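Local coordinates for abhydrolase domain-containing protein (Exiguobacterium antarcticum, PDB 5H3H) that probably hydrolyses carboxylic esters, and perhaps forms peracids as perhydrolases do, through an alpha/beta-hydrolase catalytic centre that holds ethaneperoxoic acid in this crystal, at residues B[117-122]-B[212-217]; B[89-94]-B[113-118]; B[125-130]-B[194-199]; B[69-74]-B[99-104]. All coordinates share one frame; numbering follows the deposited sequence.

Contact 1: B[117-122]-B[212-217]; sequences LILAGA and TLIMHG
Four backbone hydrogen bonds join 117-122 to 212-217, two neighbouring parallel strands whose axes diverge by only 13°. L213 N gives its proton to L117 O (2.9 Å) and M215 N to L119 O, while L119 N and G121 N donate back to L213 O and M215 O. All four bonds are close to straight, and each of the four acceptor oxygens also takes a CA-H from the partner strand, T212 CA standing 3.3 Å from L117 O.

Apolar contacts fall on both faces of the sheet. On one face L119 and I214 lie side by side and point the same way; I214 CD1 is bent back by chi2 (-54°) to reach L119 CD1 at 3.5 Å. L117 keeps CG anti to its backbone N, so that CD2 rests 3.8 Å from T212 CG2. The hydroxyl of T212 is taken up by V210 O. On the other face A120 CB packs on M215 CB at 4.4 Å.

An aromatic contact closes the C-terminal end. G121 has positive phi (53°), and its CA lies over one face of the H216 imidazole, 3.7 Å from the ring centroid, in a CH-pi contact. H216 NE2 is bonded to C223 O, whereas the buried ND1 has no polar partner in the model.

Flanked by helices 97-109 and 225-234 on the L119 face and by helix 255-267 on the I118 face, this pairing is typical of the central, largely parallel sheet of the alpha/beta hydrolase fold.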
loop_
_atom_site.group_PDB
_atom_site.type_symbol
_atom_site.label_atom_id
_atom_site.label_comp_id
_atom_site.label_asym_id
_atom_site.label_seq_id
_atom_site.Cartn_x
_atom_site.Cartn_y
_atom_site.Cartn_z
ATOM N N LEU B 117 -2.784 3.286 14.781
ATOM C CA LEU B 117 -1.841 2.235 15.072
ATOM C C LEU B 117 -1.302 2.393 16.492
ATOM O O LEU B 117 -0.950 3.490 16.890
ATOM C CB LEU B 117 -0.647 2.414 14.108
ATOM C CG LEU B 117 0.506 1.434 14.276
ATOM C CD1 LEU B 117 -0.035 0.024 14.119
ATOM C CD2 LEU B 117 1.680 1.663 13.340
ATOM N N ILE B 118 -1.197 1.306 17.229
ATOM C CA ILE B 118 -0.559 1.302 18.519
ATOM C C ILE B 118 0.531 0.281 18.413
ATOM O O ILE B 118 0.290 -0.811 17.899
ATOM C CB ILE B 118 -1.514 0.906 19.649
ATOM C CG1 ILE B 118 -2.729 1.843 19.653
ATOM C CG2 ILE B 118 -0.778 0.890 20.997
ATOM C CD1 ILE B 118 -3.953 1.292 20.365
ATOM N N LEU B 119 1.729 0.647 18.848
ATOM C CA LEU B 119 2.851 -0.247 18.798
ATOM C C LEU B 119 3.289 -0.391 20.260
ATOM O O LEU B 119 3.697 0.564 20.827
ATOM C CB LEU B 119 3.983 0.355 17.953
ATOM C CG LEU B 119 3.853 0.435 16.427
ATOM C CD1 LEU B 119 5.034 1.175 15.848
ATOM C CD2 LEU B 119 3.828 -0.946 15.838
ATOM N N ALA B 120 3.192 -1.599 20.842
ATOM C CA ALA B 120 3.318 -1.840 22.290
ATOM C C ALA B 120 4.494 -2.771 22.469
ATOM O O ALA B 120 4.444 -3.879 22.026
ATOM C CB ALA B 120 2.054 -2.459 22.877
ATOM N N GLY B 121 5.606 -2.291 23.054
ATOM C CA GLY B 121 6.803 -3.096 23.177
ATOM C C GLY B 121 7.282 -3.686 21.856
ATOM O O GLY B 121 7.789 -4.777 21.816
ATOM N N ALA B 122 7.076 -2.993 20.731
ATOM C CA ALA B 122 7.193 -3.607 19.428
ATOM C C ALA B 122 8.632 -4.018 19.056
ATOM O O ALA B 122 9.604 -3.306 19.360
ATOM C CB ALA B 122 6.639 -2.674 18.357
ATOM N N THR B 212 -0.092 7.302 15.053
ATOM C CA THR B 212 0.528 6.261 15.879
ATOM C C THR B 212 0.748 6.637 17.363
ATOM O O THR B 212 1.090 7.802 17.705
ATOM C CB THR B 212 1.806 5.775 15.195
ATOM O OG1 THR B 212 1.473 5.510 13.805
ATOM C CG2 THR B 212 2.360 4.483 15.868
ATOM N N LEU B 213 0.496 5.648 18.232
ATOM C CA LEU B 213 0.917 5.667 19.631
ATOM C C LEU B 213 1.898 4.532 19.903
ATOM O O LEU B 213 1.561 3.367 19.636
ATOM C CB LEU B 213 -0.274 5.460 20.528
ATOM C CG LEU B 213 0.057 5.334 22.016
ATOM C CD1 LEU B 213 0.679 6.658 22.468
ATOM C CD2 LEU B 213 -1.172 4.976 22.834
ATOM N N ILE B 214 3.063 4.877 20.501
ATOM C CA ILE B 214 4.079 3.929 20.905
ATOM C C ILE B 214 3.971 3.816 22.427
ATOM O O ILE B 214 4.070 4.821 23.120
ATOM C CB ILE B 214 5.532 4.400 20.542
ATOM C CG1 ILE B 214 5.661 4.897 19.088
ATOM C CG2 ILE B 214 6.574 3.314 20.862
ATOM C CD1 ILE B 214 5.176 3.904 18.081
ATOM N N MET B 215 3.805 2.591 22.908
ATOM C CA MET B 215 3.734 2.270 24.324
ATOM C C MET B 215 4.954 1.365 24.549
ATOM O O MET B 215 5.113 0.357 23.809
ATOM C CB MET B 215 2.403 1.515 24.632
ATOM C CG MET B 215 1.217 2.418 24.915
ATOM S SD MET B 215 -0.307 1.666 25.601
ATOM C CE MET B 215 -0.837 1.162 24.049
ATOM N N HIS B 216 5.839 1.686 25.526
ATOM C CA HIS B 216 6.996 0.814 25.723
ATOM C C HIS B 216 7.534 0.923 27.168
ATOM O O HIS B 216 7.550 2.022 27.744
ATOM C CB HIS B 216 8.076 1.202 24.744
ATOM C CG HIS B 216 8.912 0.076 24.271
ATOM N ND1 HIS B 216 8.881 -0.341 22.969
ATOM C CD2 HIS B 216 9.867 -0.659 24.886
ATOM C CE1 HIS B 216 9.770 -1.311 22.800
ATOM N NE2 HIS B 216 10.371 -1.525 23.960
ATOM N N GLY B 217 7.907 -0.237 27.718
ATOM C CA GLY B 217 8.511 -0.362 29.056
ATOM C C GLY B 217 9.949 0.139 29.102
ATOM O O GLY B 217 10.800 -0.253 28.275
#

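Contact 2: B[89-94]-B[113-118]; sequences NVTLLG and NVSKLI
Strands 90-94 and 116-118 run parallel at 18° with axes 4.6 Å apart, but the register slips by one residue between V90 and T91, a beta bulge, where the chain turns a corner at S115. The bonds reflect this: V90 N meets N113 O almost perfectly straight (179°), whereas S115 N reaches V90 O at a bent 142° from above the carbonyl plane. Past the bulge the pattern is regular, with L92 N on K116 O (2.8 Å), I118 N on L92 O and G94 N on I118 O.

N89 and S115 meet beside the bulge. N89 CG stands anti to its backbone N, which brings OD1 within 3.0 Å of S115 CB, while its ND2 bonds to Q22 OE1. K116 sets CG in the crowded position between backbone N and carbonyl carbon and lays its aliphatic part obliquely over T91, CG lying 3.2 Å from T91 OG1. Its ammonium goes on to Y265, bonding to the carbonyl and making a cation-pi contact with the ring. On the same face T91 CG2 touches I118 CD1 at 3.6 Å, and L93 crosses I118 obliquely, L93 CD1 and I118 CG2 being tight at 3.4 Å. The reverse face is apolar: V90 CG2 faces V114 CG2, L92 CB packs on V114 CG1 at 4.0 Å, and L92 CD2 faces L117 CD1.

Within this beta-alpha-beta unit the connecting helix 97-109 covers the V114, L92 and L117 face, helix 255-267 covers T91, L93 and I118, and strands 23-27 and 211-217 extend the sheet on either side.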
loop_
_atom_site.group_PDB
_atom_site.type_symbol
_atom_site.label_atom_id
_atom_site.label_comp_id
_atom_site.label_asym_id
_atom_site.label_seq_id
_atom_site.Cartn_x
_atom_site.Cartn_y
_atom_site.Cartn_z
ATOM N N ASN B 89 -12.054 1.554 9.761
ATOM C CA ASN B 89 -11.817 2.402 10.932
ATOM C C ASN B 89 -11.169 1.620 12.069
ATOM O O ASN B 89 -11.475 1.853 13.243
ATOM C CB ASN B 89 -13.125 3.009 11.444
ATOM C CG ASN B 89 -12.904 4.015 12.567
ATOM O OD1 ASN B 89 -11.933 4.770 12.556
ATOM N ND2 ASN B 89 -13.787 3.999 13.572
ATOM N N VAL B 90 -10.309 0.668 11.744
ATOM C CA VAL B 90 -9.821 -0.230 12.823
ATOM C C VAL B 90 -8.724 0.481 13.593
ATOM O O VAL B 90 -7.915 1.221 13.020
ATOM C CB VAL B 90 -9.398 -1.691 12.364
ATOM C CG1 VAL B 90 -10.020 -2.135 11.056
ATOM C CG2 VAL B 90 -7.919 -1.987 12.402
ATOM N N THR B 91 -8.724 0.285 14.895
ATOM C CA THR B 91 -7.496 0.540 15.669
ATOM C C THR B 91 -6.659 -0.721 15.670
ATOM O O THR B 91 -7.135 -1.758 16.059
ATOM C CB THR B 91 -7.860 0.925 17.068
ATOM O OG1 THR B 91 -8.575 2.148 16.983
ATOM C CG2 THR B 91 -6.623 1.151 17.944
ATOM N N LEU B 92 -5.473 -0.638 15.124
ATOM C CA LEU B 92 -4.588 -1.789 15.000
ATOM C C LEU B 92 -3.473 -1.730 16.117
ATOM O O LEU B 92 -2.656 -0.819 16.135
ATOM C CB LEU B 92 -4.006 -1.730 13.585
ATOM C CG LEU B 92 -3.078 -2.868 13.222
ATOM C CD1 LEU B 92 -3.819 -4.178 13.283
ATOM C CD2 LEU B 92 -2.424 -2.633 11.895
ATOM N N LEU B 93 -3.468 -2.673 17.045
ATOM C CA LEU B 93 -2.398 -2.742 18.073
ATOM C C LEU B 93 -1.504 -3.956 17.826
ATOM O O LEU B 93 -1.992 -5.075 17.723
ATOM C CB LEU B 93 -2.960 -2.760 19.471
ATOM C CG LEU B 93 -2.040 -3.012 20.683
ATOM C CD1 LEU B 93 -0.646 -2.451 20.594
ATOM C CD2 LEU B 93 -2.678 -2.543 22.002
ATOM N N GLY B 94 -0.193 -3.721 17.754
ATOM C CA GLY B 94 0.725 -4.802 17.691
ATOM C C GLY B 94 1.626 -4.803 18.905
ATOM O O GLY B 94 2.208 -3.768 19.215
ATOM N N ASN B 113 -8.120 0.947 5.632
ATOM C CA ASN B 113 -9.035 0.368 6.662
ATOM C C ASN B 113 -8.665 0.702 8.086
ATOM O O ASN B 113 -9.391 0.327 9.005
ATOM C CB ASN B 113 -9.044 -1.174 6.543
ATOM C CG ASN B 113 -9.632 -1.642 5.216
ATOM O OD1 ASN B 113 -10.826 -1.562 5.016
ATOM N ND2 ASN B 113 -8.790 -2.073 4.307
ATOM N N VAL B 114 -7.521 1.344 8.280
ATOM C CA VAL B 114 -6.960 1.572 9.666
ATOM C C VAL B 114 -6.966 3.048 10.041
ATOM O O VAL B 114 -6.353 3.867 9.380
ATOM C CB VAL B 114 -5.503 1.096 9.777
ATOM C CG1 VAL B 114 -4.904 1.343 11.177
ATOM C CG2 VAL B 114 -5.406 -0.350 9.397
ATOM N N SER B 115 -7.641 3.377 11.116
ATOM C CA SER B 115 -7.663 4.755 11.607
ATOM C C SER B 115 -6.474 5.115 12.534
ATOM O O SER B 115 -5.994 6.253 12.526
ATOM C CB SER B 115 -8.961 4.992 12.312
ATOM O OG SER B 115 -8.917 4.432 13.594
ATOM N N LYS B 116 -6.012 4.159 13.333
ATOM C CA LYS B 116 -4.845 4.382 14.197
ATOM C C LYS B 116 -4.070 3.101 14.494
ATOM O O LYS B 116 -4.629 1.995 14.443
ATOM C CB LYS B 116 -5.287 5.066 15.466
ATOM C CG LYS B 116 -6.228 4.263 16.305
ATOM C CD LYS B 116 -6.862 5.112 17.411
ATOM C CE LYS B 116 -7.925 6.038 16.856
ATOM N NZ LYS B 116 -8.492 6.831 17.994
ATOM N N LEU B 117 -2.784 3.286 14.781
ATOM C CA LEU B 117 -1.841 2.235 15.072
ATOM C C LEU B 117 -1.302 2.393 16.492
ATOM O O LEU B 117 -0.950 3.490 16.890
ATOM C CB LEU B 117 -0.647 2.414 14.108
ATOM C CG LEU B 117 0.506 1.434 14.276
ATOM C CD1 LEU B 117 -0.035 0.024 14.119
ATOM C CD2 LEU B 117 1.680 1.663 13.340
ATOM N N ILE B 118 -1.197 1.306 17.229
ATOM C CA ILE B 118 -0.559 1.302 18.519
ATOM C C ILE B 118 0.531 0.281 18.413
ATOM O O ILE B 118 0.290 -0.811 17.899
ATOM C CB ILE B 118 -1.514 0.906 19.649
ATOM C CG1 ILE B 118 -2.729 1.843 19.653
ATOM C CG2 ILE B 118 -0.778 0.890 20.997
ATOM C CD1 ILE B 118 -3.953 1.292 20.365
#

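Contact 3: B[125-130]-B[194-199]; sequences PVFTQR and IALRDE. With F50 (ethaneperoxoic acid), chain D.
L196 and F127 bury the most surface here and make the apolar half of the contact. F127 sets CG anti to its backbone N (chi1 -178°), turning the ring so that L196 CD2 sits over one face, 4.1 Å from the centroid and displaced toward the rim, in a CH-pi contact. L196 CB adds a contact to F127 CD2 at 3.8 Å. Both residues line the ethaneperoxoic acid pocket: the ligand methyl CH3 lies 3.8 Å from F127 CE1 and 4.0 Å from L196 CD1, while the polar atoms of the ligand are held by H248, W30 and M97.

R197, near the C-terminal end of helix 186-198, contributes its carbonyl. R197 O is gripped by two donors in its plane, each on a lone pair: T128 OG1 at 2.6 Å and R130 NH2 at 3.0 Å. T128 can reach it because OG1 occupies the crowded position (chi1 56°), and R130 NH1 in turn gives a proton to the same hydroxyl at 2.6 Å, so the threonine proton is committed to the carbonyl. R130 bends at chi2 (-80°) to bring the guanidinium edge-on to the helix end, and NH2 adds a weak bond to D198 O. One face of the guanidinium is covered by V126 CG1. A water links the backbones as well, accepting from F127 N and donating to L196 O and E199 O (2.6 Å).

Carbonyls at a helix C-terminus carry partial negative charge, so the cationic R130 probably gains from facing them; the polar grip on the helix end thus sits beside an apolar wall touching the ligand methyl.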
loop_
_atom_site.group_PDB
_atom_site.type_symbol
_atom_site.label_atom_id
_atom_site.label_comp_id
_atom_site.label_asym_id
_atom_site.label_seq_id
_atom_site.Cartn_x
_atom_site.Cartn_y
_atom_site.Cartn_z
ATOM N N PRO B 125 12.209 -1.047 14.655
ATOM C CA PRO B 125 12.228 -1.575 13.243
ATOM C C PRO B 125 12.977 -2.870 12.961
ATOM O O PRO B 125 12.808 -3.454 11.860
ATOM C CB PRO B 125 12.919 -0.441 12.439
ATOM C CG PRO B 125 13.479 0.495 13.465
ATOM C CD PRO B 125 12.561 0.384 14.675
ATOM N N VAL B 126 13.806 -3.300 13.912
ATOM C CA VAL B 126 14.521 -4.539 13.808
ATOM C C VAL B 126 14.612 -5.046 15.219
ATOM O O VAL B 126 14.780 -4.294 16.162
ATOM C CB VAL B 126 15.965 -4.395 13.287
ATOM C CG1 VAL B 126 16.396 -5.668 12.563
ATOM C CG2 VAL B 126 16.155 -3.186 12.390
ATOM N N PHE B 127 14.491 -6.348 15.353
ATOM C CA PHE B 127 14.565 -6.975 16.696
ATOM C C PHE B 127 16.021 -7.289 17.097
ATOM O O PHE B 127 16.308 -7.476 18.275
ATOM C CB PHE B 127 13.714 -8.272 16.692
ATOM C CG PHE B 127 13.667 -9.003 18.015
ATOM C CD1 PHE B 127 13.051 -8.440 19.106
ATOM C CD2 PHE B 127 14.219 -10.283 18.134
ATOM C CE1 PHE B 127 12.981 -9.105 20.313
ATOM C CE2 PHE B 127 14.146 -10.957 19.312
ATOM C CZ PHE B 127 13.514 -10.376 20.418
ATOM N N THR B 128 16.877 -7.443 16.101
ATOM C CA THR B 128 18.281 -7.816 16.304
ATOM C C THR B 128 19.229 -6.698 15.808
ATOM O O THR B 128 18.830 -5.828 15.026
ATOM C CB THR B 128 18.592 -9.198 15.664
ATOM O OG1 THR B 128 18.256 -9.212 14.250
ATOM C CG2 THR B 128 17.797 -10.269 16.426
ATOM N N GLN B 129 20.458 -6.695 16.318
ATOM C CA GLN B 129 21.410 -5.606 16.004
ATOM C C GLN B 129 21.850 -5.662 14.543
ATOM O O GLN B 129 21.810 -6.715 13.915
ATOM C CB GLN B 129 22.630 -5.669 16.912
ATOM C CG GLN B 129 22.292 -5.707 18.384
ATOM C CD GLN B 129 23.349 -5.052 19.280
ATOM O OE1 GLN B 129 24.459 -4.715 18.828
ATOM N NE2 GLN B 129 22.999 -4.853 20.553
ATOM N N ARG B 130 22.164 -4.503 13.981
ATOM C CA ARG B 130 22.616 -4.367 12.594
ATOM C C ARG B 130 23.611 -3.219 12.531
ATOM O O ARG B 130 23.699 -2.421 13.478
ATOM C CB ARG B 130 21.489 -4.020 11.630
ATOM C CG ARG B 130 20.428 -5.072 11.410
ATOM C CD ARG B 130 20.778 -6.193 10.434
ATOM N NE ARG B 130 19.573 -7.000 10.234
ATOM C CZ ARG B 130 19.041 -7.815 11.146
ATOM N NH1 ARG B 130 19.612 -7.976 12.341
ATOM N NH2 ARG B 130 17.927 -8.475 10.870
ATOM N N ILE B 194 13.011 -17.072 13.465
ATOM C CA ILE B 194 13.849 -16.802 12.279
ATOM C C ILE B 194 13.466 -15.442 11.628
ATOM O O ILE B 194 14.332 -14.676 11.249
ATOM C CB ILE B 194 13.786 -17.989 11.286
ATOM C CG1 ILE B 194 14.582 -19.154 11.870
ATOM C CG2 ILE B 194 14.221 -17.612 9.842
ATOM C CD1 ILE B 194 14.561 -20.409 11.014
ATOM N N ALA B 195 12.172 -15.174 11.511
ATOM C CA ALA B 195 11.681 -13.881 11.043
ATOM C C ALA B 195 12.081 -12.780 12.032
ATOM O O ALA B 195 12.555 -11.699 11.622
ATOM C CB ALA B 195 10.179 -13.951 10.863
ATOM N N LEU B 196 11.930 -13.040 13.331
ATOM C CA LEU B 196 12.443 -12.078 14.329
ATOM C C LEU B 196 13.915 -11.800 14.104
ATOM O O LEU B 196 14.361 -10.643 14.159
ATOM C CB LEU B 196 12.194 -12.470 15.793
ATOM C CG LEU B 196 10.780 -12.204 16.308
ATOM C CD1 LEU B 196 10.473 -13.144 17.464
ATOM C CD2 LEU B 196 10.548 -10.754 16.693
ATOM N N ARG B 197 14.678 -12.838 13.781
ATOM C CA ARG B 197 16.074 -12.607 13.661
ATOM C C ARG B 197 16.377 -11.711 12.466
ATOM O O ARG B 197 17.222 -10.833 12.564
ATOM C CB ARG B 197 16.861 -13.931 13.646
ATOM C CG ARG B 197 17.105 -14.682 12.379
ATOM C CD ARG B 197 18.596 -15.100 12.268
ATOM N NE ARG B 197 18.758 -16.527 12.409
ATOM C CZ ARG B 197 18.479 -17.445 11.485
ATOM N NH1 ARG B 197 17.986 -17.127 10.286
ATOM N NH2 ARG B 197 18.688 -18.706 11.790
ATOM N N ASP B 198 15.646 -11.915 11.375
ATOM C CA ASP B 198 16.088 -11.450 10.053
ATOM C C ASP B 198 15.355 -10.230 9.516
ATOM O O ASP B 198 15.911 -9.535 8.675
ATOM C CB ASP B 198 15.931 -12.545 9.012
ATOM C CG ASP B 198 16.927 -13.680 9.164
ATOM O OD1 ASP B 198 17.960 -13.588 9.880
ATOM O OD2 ASP B 198 16.663 -14.720 8.553
ATOM N N GLU B 199 14.135 -9.964 9.964
ATOM C CA GLU B 199 13.295 -8.926 9.371
ATOM C C GLU B 199 13.791 -7.536 9.766
ATOM O O GLU B 199 14.281 -7.338 10.861
ATOM C CB GLU B 199 11.829 -9.093 9.777
ATOM C CG GLU B 199 11.138 -10.322 9.237
ATOM C CD GLU B 199 10.432 -10.122 7.910
ATOM O OE1 GLU B 199 10.416 -9.001 7.362
ATOM O OE2 GLU B 199 9.869 -11.087 7.399
HETATM C C F50 D . 8.227 -10.894 21.008
HETATM O OX1 F50 D . 6.576 -11.280 22.927
HETATM O O F50 D . 7.405 -10.987 20.120
HETATM O OXT F50 D . 7.723 -10.633 22.367
HETATM C CH3 F50 D . 9.694 -11.031 20.710
HETATM O O HOH W 1 13.452 -8.113 13.221
#

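Contact 4: B[69-74]-B[99-104]; sequences YDYTTM and GGIALK
Y71, in the first turn of helix 71-85, carries the tight part of this helix-helix contact. I101 crosses its ring at about a right angle, with CG1 over one face, 4.3 Å from the centroid, in a CH-pi contact offset toward the rim. I101 CD1 reaches on to M74 CB at 4.0 Å, so that one isoleucine fills the angle between the two side chains. At G100 the Y71 ring lies directly against the helix backbone, Y71 CE2 standing 4.0 Å from G100 CA.

Toward solvent the packing loosens. Bent at chi2 and chi3, K104 crosses T72 obliquely, its CG anti to the backbone N: CG lies 3.6 Å from Y71 O, and further out CE passes 3.4 Å from T72 OG1. The start of helix 71-85 is itself capped by D70, whose OD2 accepts from T73 N at 2.9 Å while OD1 takes the T73 hydroxyl on its syn lone pair.

Helix 186-198 lies against Y71 through A195 and L196, and helix 97-109 in turn packs A102 and L103 on strand 114-120.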
loop_
_atom_site.group_PDB
_atom_site.type_symbol
_atom_site.label_atom_id
_atom_site.label_comp_id
_atom_site.label_asym_id
_atom_site.label_seq_id
_atom_site.Cartn_x
_atom_site.Cartn_y
_atom_site.Cartn_z
ATOM N N TYR B 69 5.941 -17.757 7.995
ATOM C CA TYR B 69 6.067 -17.020 9.258
ATOM C C TYR B 69 6.801 -15.701 9.093
ATOM O O TYR B 69 6.935 -14.929 10.061
ATOM C CB TYR B 69 6.684 -17.941 10.344
ATOM C CG TYR B 69 5.781 -19.121 10.642
ATOM C CD1 TYR B 69 4.804 -19.039 11.603
ATOM C CD2 TYR B 69 5.853 -20.276 9.910
ATOM C CE1 TYR B 69 3.945 -20.088 11.844
ATOM C CE2 TYR B 69 5.012 -21.307 10.138
ATOM C CZ TYR B 69 4.073 -21.229 11.131
ATOM O OH TYR B 69 3.189 -22.249 11.371
ATOM N N ASP B 70 7.257 -15.447 7.858
ATOM C CA ASP B 70 7.883 -14.177 7.445
ATOM C C ASP B 70 6.833 -13.095 7.536
ATOM O O ASP B 70 5.608 -13.388 7.518
ATOM C CB ASP B 70 8.448 -14.307 6.028
ATOM C CG ASP B 70 7.362 -14.685 5.000
ATOM O OD1 ASP B 70 7.017 -15.887 4.934
ATOM O OD2 ASP B 70 6.815 -13.776 4.323
ATOM N N TYR B 71 7.253 -11.876 7.784
ATOM C CA TYR B 71 6.262 -10.798 8.097
ATOM C C TYR B 71 5.416 -10.501 6.878
ATOM O O TYR B 71 4.243 -10.153 7.026
ATOM C CB TYR B 71 6.926 -9.533 8.573
ATOM C CG TYR B 71 7.514 -9.574 9.992
ATOM C CD1 TYR B 71 7.484 -10.729 10.779
ATOM C CD2 TYR B 71 8.160 -8.475 10.518
ATOM C CE1 TYR B 71 8.073 -10.754 12.059
ATOM C CE2 TYR B 71 8.740 -8.499 11.798
ATOM C CZ TYR B 71 8.697 -9.651 12.548
ATOM O OH TYR B 71 9.231 -9.683 13.815
ATOM N N THR B 72 5.989 -10.649 5.675
ATOM C CA THR B 72 5.174 -10.469 4.453
ATOM C C THR B 72 3.968 -11.397 4.477
ATOM O O THR B 72 2.861 -10.925 4.381
ATOM C CB THR B 72 5.969 -10.670 3.150
ATOM O OG1 THR B 72 6.990 -9.663 3.060
ATOM C CG2 THR B 72 5.032 -10.584 1.906
ATOM N N THR B 73 4.177 -12.714 4.585
ATOM C CA THR B 73 3.045 -13.655 4.623
ATOM C C THR B 73 2.140 -13.391 5.826
ATOM O O THR B 73 0.964 -13.508 5.747
ATOM C CB THR B 73 3.510 -15.153 4.703
ATOM O OG1 THR B 73 4.418 -15.482 3.628
ATOM C CG2 THR B 73 2.315 -16.099 4.611
ATOM N N MET B 74 2.708 -13.121 6.987
ATOM C CA MET B 74 1.902 -12.831 8.211
ATOM C C MET B 74 1.003 -11.592 8.052
ATOM O O MET B 74 -0.141 -11.589 8.514
ATOM C CB MET B 74 2.861 -12.565 9.399
ATOM C CG MET B 74 3.684 -13.767 9.915
ATOM S SD MET B 74 2.714 -14.996 10.836
ATOM C CE MET B 74 2.170 -15.830 9.372
ATOM N N GLY B 99 3.811 -5.841 16.641
ATOM C CA GLY B 99 4.232 -4.545 16.176
ATOM C C GLY B 99 4.853 -4.576 14.798
ATOM O O GLY B 99 4.428 -3.835 13.907
ATOM N N GLY B 100 5.833 -5.448 14.618
ATOM C CA GLY B 100 6.467 -5.622 13.340
ATOM C C GLY B 100 5.499 -6.020 12.250
ATOM O O GLY B 100 5.566 -5.524 11.095
ATOM N N ILE B 101 4.614 -6.961 12.583
ATOM C CA ILE B 101 3.614 -7.438 11.602
ATOM C C ILE B 101 2.617 -6.332 11.264
ATOM O O ILE B 101 2.204 -6.189 10.102
ATOM C CB ILE B 101 2.930 -8.722 12.084
ATOM C CG1 ILE B 101 3.961 -9.873 12.227
ATOM C CG2 ILE B 101 1.763 -9.119 11.160
ATOM C CD1 ILE B 101 3.454 -11.038 13.048
ATOM N N ALA B 102 2.172 -5.589 12.266
ATOM C CA ALA B 102 1.296 -4.453 12.025
ATOM C C ALA B 102 1.874 -3.433 11.030
ATOM O O ALA B 102 1.173 -3.009 10.136
ATOM C CB ALA B 102 0.968 -3.776 13.333
ATOM N N LEU B 103 3.130 -3.049 11.187
ATOM C CA LEU B 103 3.842 -2.160 10.246
ATOM C C LEU B 103 3.902 -2.724 8.814
ATOM O O LEU B 103 3.596 -1.996 7.824
ATOM C CB LEU B 103 5.256 -1.819 10.760
ATOM C CG LEU B 103 5.224 -0.915 11.995
ATOM C CD1 LEU B 103 6.503 -0.992 12.827
ATOM C CD2 LEU B 103 4.985 0.540 11.627
ATOM N N LYS B 104 4.291 -4.004 8.708
ATOM C CA LYS B 104 4.442 -4.658 7.427
ATOM C C LYS B 104 3.088 -4.704 6.698
ATOM O O LYS B 104 3.044 -4.557 5.470
ATOM C CB LYS B 104 4.929 -6.100 7.622
ATOM C CG LYS B 104 5.411 -6.823 6.369
ATOM C CD LYS B 104 6.461 -6.032 5.622
ATOM C CE LYS B 104 7.523 -6.926 4.990
ATOM N NZ LYS B 104 8.754 -6.093 4.789
#

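In the fold
Contacts 1 and 2 are neighbouring strand pairings of one sheet, share L117 and I118 on strand 114-120, and have centres 12 Å apart; A120 N probably bonds to G94 O between them. Helix 97-109, carrying one side of contact 4, packs L103 against L117 and L119 and A102 against L92. Contacts 3 and 4 have centres about 12 Å apart, and a hydrogen bond from Y71 N to E199 OE2 joins them. Along the chain, contacts 4 and 2 alternate their segments, and contact 3 falls between the two strands of contact 1. Strand 90-95 leads through G94 into the probable nucleophile elbow, from which helix 97-109 departs, while contact 3 supplies F127 and L196 to the ligand pocket.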